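Local coordinates for protein 2,3-dihydroxybenzoate-AMP ligase (Bacillus subtilis, PDB 1MDB) that belongs to the AMP-binding (ANL) superfamily of enzymes and holds adenosine monophosphate and 2,3-dihydroxy-benzoic acid in its pocket, at residues R77-L82 with Y116-A121; R142-Q145 with T150-N153; V461-Q466 with E531-G536. All coordinates share one frame; numbering follows the deposited sequence.

Interaction 1 of 3, residues R77-L82 with Y116-A121. With SO4 (sulfate ion), chain B.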
loop_
_atom_site.group_PDB
_atom_site.type_symbol
_atom_site.label_atom_id
_atom_site.label_comp_id
_atom_site.label_asym_id
_atom_site.label_seq_id
_atom_site.Cartn_x
_atom_site.Cartn_y
_atom_site.Cartn_z
ATOM N N ARG A 77 -13.312 13.624 -11.161
ATOM C CA ARG A 77 -12.240 13.129 -10.319
ATOM C C ARG A 77 -12.049 14.077 -9.154
ATOM O O ARG A 77 -12.164 15.301 -9.295
ATOM C CB ARG A 77 -10.933 12.985 -11.102
ATOM C CG ARG A 77 -10.832 11.661 -11.831
ATOM C CD ARG A 77 -11.796 11.625 -13.000
ATOM N NE ARG A 77 -11.339 12.507 -14.070
ATOM C CZ ARG A 77 -12.021 12.747 -15.185
ATOM N NH1 ARG A 77 -13.203 12.168 -15.374
ATOM N NH2 ARG A 77 -11.511 13.551 -16.119
ATOM N N VAL A 78 -11.781 13.507 -7.985
ATOM C CA VAL A 78 -11.576 14.316 -6.798
ATOM C C VAL A 78 -10.368 13.814 -6.044
ATOM O O VAL A 78 -10.375 12.710 -5.493
ATOM C CB VAL A 78 -12.823 14.290 -5.890
ATOM C CG1 VAL A 78 -12.570 15.067 -4.614
ATOM C CG2 VAL A 78 -14.017 14.884 -6.645
ATOM N N VAL A 79 -9.317 14.629 -6.035
ATOM C CA VAL A 79 -8.092 14.273 -5.341
ATOM C C VAL A 79 -8.337 14.366 -3.848
ATOM O O VAL A 79 -8.655 15.439 -3.325
ATOM C CB VAL A 79 -6.930 15.206 -5.728
ATOM C CG1 VAL A 79 -5.630 14.731 -5.073
ATOM C CG2 VAL A 79 -6.769 15.234 -7.239
ATOM N N VAL A 80 -8.218 13.226 -3.174
ATOM C CA VAL A 80 -8.410 13.142 -1.727
ATOM C C VAL A 80 -7.042 12.913 -1.074
ATOM O O VAL A 80 -6.339 11.950 -1.390
ATOM C CB VAL A 80 -9.365 11.963 -1.345
ATOM C CG1 VAL A 80 -9.676 11.996 0.152
ATOM C CG2 VAL A 80 -10.659 12.040 -2.149
ATOM N N GLN A 81 -6.647 13.814 -0.191
ATOM C CA GLN A 81 -5.367 13.685 0.504
ATOM C C GLN A 81 -5.578 13.902 2.001
ATOM O O GLN A 81 -5.194 14.934 2.554
ATOM C CB GLN A 81 -4.351 14.696 -0.048
ATOM C CG GLN A 81 -2.999 14.680 0.668
ATOM C CD GLN A 81 -2.035 15.724 0.126
ATOM O OE1 GLN A 81 -2.446 16.820 -0.253
ATOM N NE2 GLN A 81 -0.747 15.396 0.106
ATOM N N LEU A 82 -6.184 12.912 2.649
ATOM C CA LEU A 82 -6.481 12.987 4.081
ATOM C C LEU A 82 -5.660 12.017 4.911
ATOM O O LEU A 82 -5.255 10.966 4.433
ATOM C CB LEU A 82 -7.968 12.704 4.323
ATOM C CG LEU A 82 -8.948 13.720 3.736
ATOM C CD1 LEU A 82 -10.369 13.228 3.924
ATOM C CD2 LEU A 82 -8.733 15.083 4.397
ATOM N N TYR A 116 0.258 17.662 -10.234
ATOM C CA TYR A 116 0.230 16.671 -11.299
ATOM C C TYR A 116 -1.084 15.888 -11.262
ATOM O O TYR A 116 -1.790 15.788 -12.270
ATOM C CB TYR A 116 1.412 15.722 -11.141
ATOM C CG TYR A 116 1.355 14.524 -12.059
ATOM C CD1 TYR A 116 1.415 14.679 -13.441
ATOM C CD2 TYR A 116 1.231 13.237 -11.543
ATOM C CE1 TYR A 116 1.352 13.582 -14.286
ATOM C CE2 TYR A 116 1.168 12.132 -12.378
ATOM C CZ TYR A 116 1.227 12.312 -13.747
ATOM O OH TYR A 116 1.147 11.225 -14.586
ATOM N N PHE A 117 -1.415 15.337 -10.095
ATOM C CA PHE A 117 -2.655 14.578 -9.939
ATOM C C PHE A 117 -3.884 15.401 -10.350
ATOM O O PHE A 117 -4.804 14.879 -10.984
ATOM C CB PHE A 117 -2.833 14.132 -8.477
ATOM C CG PHE A 117 -1.712 13.268 -7.947
ATOM C CD1 PHE A 117 -1.512 13.142 -6.575
ATOM C CD2 PHE A 117 -0.868 12.573 -8.806
ATOM C CE1 PHE A 117 -0.485 12.338 -6.064
ATOM C CE2 PHE A 117 0.159 11.768 -8.307
ATOM C CZ PHE A 117 0.350 11.651 -6.934
ATOM N N CYS A 118 -3.905 16.680 -9.978
ATOM C CA CYS A 118 -5.043 17.543 -10.288
ATOM C C CYS A 118 -5.140 17.869 -11.774
ATOM O O CYS A 118 -6.241 17.921 -12.335
ATOM C CB CYS A 118 -4.976 18.843 -9.469
ATOM S SG CYS A 118 -5.305 18.652 -7.687
ATOM N N GLU A 119 -3.992 18.093 -12.410
ATOM C CA GLU A 119 -3.954 18.400 -13.842
ATOM C C GLU A 119 -4.344 17.167 -14.649
ATOM O O GLU A 119 -5.337 17.158 -15.366
ATOM C CB GLU A 119 -2.546 18.813 -14.263
ATOM C CG GLU A 119 -2.358 20.280 -14.564
ATOM C CD GLU A 119 -0.988 20.553 -15.154
ATOM O OE1 GLU A 119 -0.706 20.040 -16.258
ATOM O OE2 GLU A 119 -0.189 21.268 -14.516
ATOM N N PHE A 120 -3.519 16.135 -14.532
ATOM C CA PHE A 120 -3.729 14.874 -15.224
ATOM C C PHE A 120 -5.174 14.389 -15.092
ATOM O O PHE A 120 -5.859 14.191 -16.090
ATOM C CB PHE A 120 -2.762 13.840 -14.659
ATOM C CG PHE A 120 -2.687 12.569 -15.451
ATOM C CD1 PHE A 120 -2.583 12.598 -16.836
ATOM C CD2 PHE A 120 -2.650 11.342 -14.803
ATOM C CE1 PHE A 120 -2.437 11.418 -17.565
ATOM C CE2 PHE A 120 -2.503 10.153 -15.524
ATOM C CZ PHE A 120 -2.396 10.192 -16.904
ATOM N N ALA A 121 -5.637 14.212 -13.859
ATOM C CA ALA A 121 -6.997 13.749 -13.626
ATOM C C ALA A 121 -8.055 14.827 -13.881
ATOM O O ALA A 121 -9.257 14.548 -13.815
ATOM C CB ALA A 121 -7.122 13.226 -12.204
HETATM S S SO4 B . -14.595 11.591 -19.018
HETATM O O1 SO4 B . -13.206 11.915 -18.628
HETATM O O2 SO4 B . -14.756 10.127 -19.137
HETATM O O3 SO4 B . -15.524 12.108 -17.993
HETATM O O4 SO4 B . -14.900 12.237 -20.312
#
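R77, at the start of strand 77-80, reaches over A121 just beyond helix 111-120. Its CB and CG both lie 4.0 Å from A121 CB. CG stands anti to the carbonyl carbon, and two bends, at chi2 and chi3 (71° and 72°), curl the chain so that NE meets the carbonyl of A121. NE donates to A121 O over 2.9 Å, arriving in the carbonyl plane, while the oxygen lies at the guanidinium edge, tilted slightly from its plane. NH2 adds a weak bond of 3.4 Å to the same oxygen, so two nitrogens of one guanidinium share it. NH1 is held mainly by the backbone O of K75; it also makes weak bonds to a sulfate ion, probably from the crystallisation liquor, which K3 N binds as well. V78 and V80 point the other way, onto L95 and V91 of helix 86-98. V79, between them, faces helix 111-120 again. Its CG1 is anti to the backbone N (chi1 -175°), leaving CG2 to do the touching: this methyl lies 3.7 Å from C118 SG, 4.3 Å from F117 CB and 4.2 Å from F117 O. That oxygen already accepts A121 N, so the apolar methyl meets a carbonyl engaged within the helical turn. The ring of F117 meets that of H109 edge-to-face. The alternation of side chains puts one helix on each face of strand 77-80, which runs parallel to both 101-104 and 125-132; helix 111-120 belongs to the beta-alpha-beta crossover that joins those two neighbours across it, the layered alpha/beta build of this AMP-binding domain.

Interaction 2 of 3, residues R142-Q145 with T150-N153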
loop_
_atom_site.group_PDB
_atom_site.type_symbol
_atom_site.label_atom_id
_atom_site.label_comp_id
_atom_site.label_asym_id
_atom_site.label_seq_id
_atom_site.Cartn_x
_atom_site.Cartn_y
_atom_site.Cartn_z
ATOM N N ARG A 142 -2.768 26.409 -1.438
ATOM C CA ARG A 142 -2.459 27.697 -2.039
ATOM C C ARG A 142 -1.419 27.533 -3.121
ATOM O O ARG A 142 -1.504 28.169 -4.171
ATOM C CB ARG A 142 -1.976 28.688 -0.979
ATOM C CG ARG A 142 -3.051 29.015 0.044
ATOM C CD ARG A 142 -2.654 30.125 0.997
ATOM N NE ARG A 142 -3.677 30.274 2.021
ATOM C CZ ARG A 142 -3.632 29.688 3.211
ATOM N NH1 ARG A 142 -2.599 28.923 3.546
ATOM N NH2 ARG A 142 -4.646 29.824 4.048
ATOM N N GLN A 143 -0.435 26.677 -2.875
ATOM C CA GLN A 143 0.599 26.439 -3.867
ATOM C C GLN A 143 -0.026 25.789 -5.096
ATOM O O GLN A 143 0.269 26.163 -6.237
ATOM C CB GLN A 143 1.694 25.539 -3.282
ATOM C CG GLN A 143 2.586 26.271 -2.296
ATOM C CD GLN A 143 3.583 25.369 -1.605
ATOM O OE1 GLN A 143 4.672 25.807 -1.232
ATOM N NE2 GLN A 143 3.214 24.110 -1.413
ATOM N N VAL A 144 -0.908 24.823 -4.869
ATOM C CA VAL A 144 -1.543 24.153 -5.994
ATOM C C VAL A 144 -2.383 25.119 -6.839
ATOM O O VAL A 144 -2.203 25.171 -8.057
ATOM C CB VAL A 144 -2.402 22.958 -5.523
ATOM C CG1 VAL A 144 -3.054 22.279 -6.720
ATOM C CG2 VAL A 144 -1.516 21.957 -4.782
ATOM N N GLN A 145 -3.271 25.896 -6.207
ATOM C CA GLN A 145 -4.105 26.841 -6.956
ATOM C C GLN A 145 -3.294 27.827 -7.794
ATOM O O GLN A 145 -3.682 28.154 -8.920
ATOM C CB GLN A 145 -5.028 27.650 -6.033
ATOM C CG GLN A 145 -6.231 26.907 -5.491
ATOM C CD GLN A 145 -7.346 27.856 -5.050
ATOM O OE1 GLN A 145 -7.083 28.956 -4.568
ATOM N NE2 GLN A 145 -8.597 27.423 -5.206
ATOM N N THR A 150 -7.752 27.097 -12.189
ATOM C CA THR A 150 -9.039 26.483 -12.485
ATOM C C THR A 150 -9.575 25.589 -11.355
ATOM O O THR A 150 -10.770 25.289 -11.315
ATOM C CB THR A 150 -8.957 25.668 -13.780
ATOM O OG1 THR A 150 -7.903 24.707 -13.673
ATOM C CG2 THR A 150 -8.668 26.584 -14.956
ATOM N N LEU A 151 -8.699 25.157 -10.450
ATOM C CA LEU A 151 -9.117 24.314 -9.327
ATOM C C LEU A 151 -9.786 25.229 -8.310
ATOM O O LEU A 151 -9.101 25.885 -7.525
ATOM C CB LEU A 151 -7.899 23.632 -8.692
ATOM C CG LEU A 151 -8.145 22.780 -7.435
ATOM C CD1 LEU A 151 -9.070 21.629 -7.778
ATOM C CD2 LEU A 151 -6.815 22.253 -6.883
ATOM N N LYS A 152 -11.116 25.277 -8.308
ATOM C CA LYS A 152 -11.818 26.170 -7.386
ATOM C C LYS A 152 -12.573 25.554 -6.217
ATOM O O LYS A 152 -13.166 26.280 -5.409
ATOM C CB LYS A 152 -12.759 27.087 -8.168
ATOM C CG LYS A 152 -12.021 28.163 -8.955
ATOM C CD LYS A 152 -12.977 29.075 -9.702
ATOM C CE LYS A 152 -13.786 28.297 -10.725
ATOM N NZ LYS A 152 -14.594 29.200 -11.592
ATOM N N ASN A 153 -12.565 24.230 -6.117
ATOM C CA ASN A 153 -13.239 23.581 -5.004
ATOM C C ASN A 153 -12.206 22.925 -4.096
ATOM O O ASN A 153 -11.843 21.765 -4.279
ATOM C CB ASN A 153 -14.252 22.556 -5.513
ATOM C CG ASN A 153 -15.395 23.207 -6.279
ATOM O OD1 ASN A 153 -15.898 24.256 -5.876
ATOM N ND2 ASN A 153 -15.814 22.585 -7.385
#
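Q145 and L151 approach to 6.1 Å between CA atoms, where the chain leaving helix 137-147 doubles back past the helix's last turns before entering strand 154-157. The Q145 side chain spans this gap. Its CG is anti to the carbonyl carbon and the rest of the chain is extended, which carries the amide out to the returning backbone. NE2 donates to L151 O over 2.8 Å. It lies in the carbonyl plane of L151, yet the oxygen is 32° out of the plane of the Q145 amide, and the N-H...O angle of 133° makes the bond short but bent. Q145 CG comes within 3.7 Å of the same oxygen, while F163 packs against the glutamine from outside the pair. The connection is part of a beta-alpha-beta unit, in which helix 137-147 links strand 125-132 to its parallel neighbour 154-157. On the buried side of the bond, V144 CG1 touches L151 CD2 at 3.8 Å, the two side chains crossing obliquely. L151 has CG anti to the backbone N (chi1 176°), which turns the side chain inward, where it also packs on C118 and Y126, and V144 goes on to pack against I114 and T115 of helix 111-120. Two residues on, the backbone of N153 bonds to Y126 of strand 125-132, where the chain enters strand 154-157.

Interaction 3 of 3, residues V461-Q466 with E531-G536; sequences VSMPDQ and EKLLAG
L533 meets P464 and M463 where the C-terminal helix 522-534 packs on edge strand 455-465, in the small alpha/beta C-terminal domain typical of AMP-binding enzymes. CB of L533 leaves the helix toward the strand, and CG continues the approach, anti to the carbonyl carbon at chi1 -68°. Neither of these carbons makes the close contact; the work falls to one methyl, CD1. It rests 3.8 Å from P464 CD, on the proline ring, with the two side chains at a slant. It also lies 4.1 Å from CB of M463, whose side chain crosses the leucine at about a right angle. M463 CG is wedged between the backbone N and the carbonyl carbon (chi1 72°). From there the methionine runs out extended, with SD passing 4.2 Å from the same methyl. M463 is buried further by I529 of the helix and by C473 and R471 of strand 469-478, and R505 of strand 505-508 touches both M463 and L533. Within this last turn a single leucine branch makes the contact, and the nearest atom of the strand segment to CD1 is P464 O, at 3.5 Å.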
loop_
_atom_site.group_PDB
_atom_site.type_symbol
_atom_site.label_atom_id
_atom_site.label_comp_id
_atom_site.label_asym_id
_atom_site.label_seq_id
_atom_site.Cartn_x
_atom_site.Cartn_y
_atom_site.Cartn_z
ATOM N N VAL A 461 22.240 -1.236 -2.028
ATOM C CA VAL A 461 21.968 -0.740 -3.365
ATOM C C VAL A 461 23.214 -0.683 -4.241
ATOM O O VAL A 461 24.350 -0.794 -3.763
ATOM C CB VAL A 461 21.322 0.677 -3.309
ATOM C CG1 VAL A 461 20.065 0.641 -2.438
ATOM C CG2 VAL A 461 22.302 1.683 -2.752
ATOM N N SER A 462 22.998 -0.523 -5.537
ATOM C CA SER A 462 24.108 -0.431 -6.462
ATOM C C SER A 462 24.677 0.983 -6.407
ATOM O O SER A 462 24.002 1.923 -5.972
ATOM C CB SER A 462 23.627 -0.706 -7.880
ATOM O OG SER A 462 22.760 0.328 -8.300
ATOM N N MET A 463 25.931 1.115 -6.825
ATOM C CA MET A 463 26.598 2.412 -6.901
ATOM C C MET A 463 27.484 2.322 -8.136
ATOM O O MET A 463 27.986 1.246 -8.474
ATOM C CB MET A 463 27.445 2.701 -5.656
ATOM C CG MET A 463 28.730 1.879 -5.520
ATOM S SD MET A 463 29.672 2.366 -4.044
ATOM C CE MET A 463 31.209 1.451 -4.277
ATOM N N PRO A 464 27.675 3.448 -8.835
ATOM C CA PRO A 464 28.496 3.525 -10.051
ATOM C C PRO A 464 29.974 3.140 -9.878
ATOM O O PRO A 464 30.572 3.374 -8.833
ATOM C CB PRO A 464 28.346 4.991 -10.479
ATOM C CG PRO A 464 26.999 5.388 -9.904
ATOM C CD PRO A 464 27.045 4.747 -8.541
ATOM N N ASP A 465 30.547 2.541 -10.916
ATOM C CA ASP A 465 31.962 2.171 -10.915
ATOM C C ASP A 465 32.439 2.151 -12.361
ATOM O O ASP A 465 31.932 1.391 -13.186
ATOM C CB ASP A 465 32.184 0.805 -10.264
ATOM C CG ASP A 465 33.647 0.569 -9.901
ATOM O OD1 ASP A 465 34.439 0.189 -10.792
ATOM O OD2 ASP A 465 34.006 0.783 -8.719
ATOM N N GLN A 466 33.412 2.993 -12.670
ATOM C CA GLN A 466 33.927 3.090 -14.029
ATOM C C GLN A 466 34.599 1.811 -14.533
ATOM O O GLN A 466 34.704 1.601 -15.740
ATOM C CB GLN A 466 34.906 4.270 -14.131
ATOM C CG GLN A 466 36.236 4.041 -13.430
ATOM C CD GLN A 466 37.038 5.322 -13.246
ATOM O OE1 GLN A 466 36.631 6.223 -12.507
ATOM N NE2 GLN A 466 38.185 5.409 -13.919
ATOM N N GLU A 531 25.647 10.527 -5.335
ATOM C CA GLU A 531 26.018 11.913 -5.057
ATOM C C GLU A 531 27.312 11.982 -4.252
ATOM O O GLU A 531 28.156 12.834 -4.506
ATOM C CB GLU A 531 24.902 12.623 -4.281
ATOM C CG GLU A 531 23.655 12.936 -5.102
ATOM C CD GLU A 531 22.435 13.211 -4.229
ATOM O OE1 GLU A 531 22.565 13.957 -3.232
ATOM O OE2 GLU A 531 21.344 12.684 -4.542
ATOM N N LYS A 532 27.460 11.094 -3.271
ATOM C CA LYS A 532 28.672 11.086 -2.465
ATOM C C LYS A 532 29.870 10.793 -3.360
ATOM O O LYS A 532 30.896 11.465 -3.269
ATOM C CB LYS A 532 28.582 10.041 -1.354
ATOM C CG LYS A 532 27.587 10.386 -0.268
ATOM C CD LYS A 532 27.664 9.399 0.883
ATOM C CE LYS A 532 26.705 9.789 2.002
ATOM N NZ LYS A 532 26.681 8.789 3.114
ATOM N N LEU A 533 29.734 9.802 -4.233
ATOM C CA LEU A 533 30.820 9.452 -5.138
ATOM C C LEU A 533 31.209 10.649 -6.005
ATOM O O LEU A 533 32.393 10.929 -6.186
ATOM C CB LEU A 533 30.424 8.266 -6.024
ATOM C CG LEU A 533 30.262 6.911 -5.325
ATOM C CD1 LEU A 533 29.976 5.842 -6.366
ATOM C CD2 LEU A 533 31.531 6.561 -4.549
ATOM N N LEU A 534 30.213 11.355 -6.534
ATOM C CA LEU A 534 30.473 12.527 -7.366
ATOM C C LEU A 534 31.211 13.596 -6.573
ATOM O O LEU A 534 32.053 14.311 -7.120
ATOM C CB LEU A 534 29.164 13.110 -7.910
ATOM C CG LEU A 534 28.584 12.431 -9.153
ATOM C CD1 LEU A 534 27.261 13.079 -9.529
ATOM C CD2 LEU A 534 29.575 12.547 -10.300
ATOM N N ALA A 535 30.888 13.700 -5.286
ATOM C CA ALA A 535 31.522 14.670 -4.404
ATOM C C ALA A 535 33.037 14.500 -4.408
ATOM O O ALA A 535 33.767 15.382 -3.958
ATOM C CB ALA A 535 30.986 14.516 -2.988
ATOM N N GLY A 536 33.504 13.365 -4.919
ATOM C CA GLY A 536 34.932 13.106 -4.976
ATOM C C GLY A 536 35.450 13.043 -6.400
ATOM O O GLY A 536 35.807 14.066 -6.990
#

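Overall arrangement
Interactions 1 and 2 are neighbours in the AMP-binding domain, with centres 11 Å apart, and follow one another along the chain. Both lie on the sheet that contains strands 77-80, 125-132 and 154-157, interaction 1 using one of its strands and interaction 2 the helix and loop leading into another. Helices 111-120 and 137-147 touch, and C118 SG meets L151 CD2 at 4.0 Å. Interaction 3 comes last and stands apart, its centre 36 Å from interaction 1 and 40 Å from interaction 2. It packs a helix on the separate three-stranded sheet of the C-terminal domain. The adenosine monophosphate is about 12 Å from the F117 side chain, so interaction 1 does not touch it.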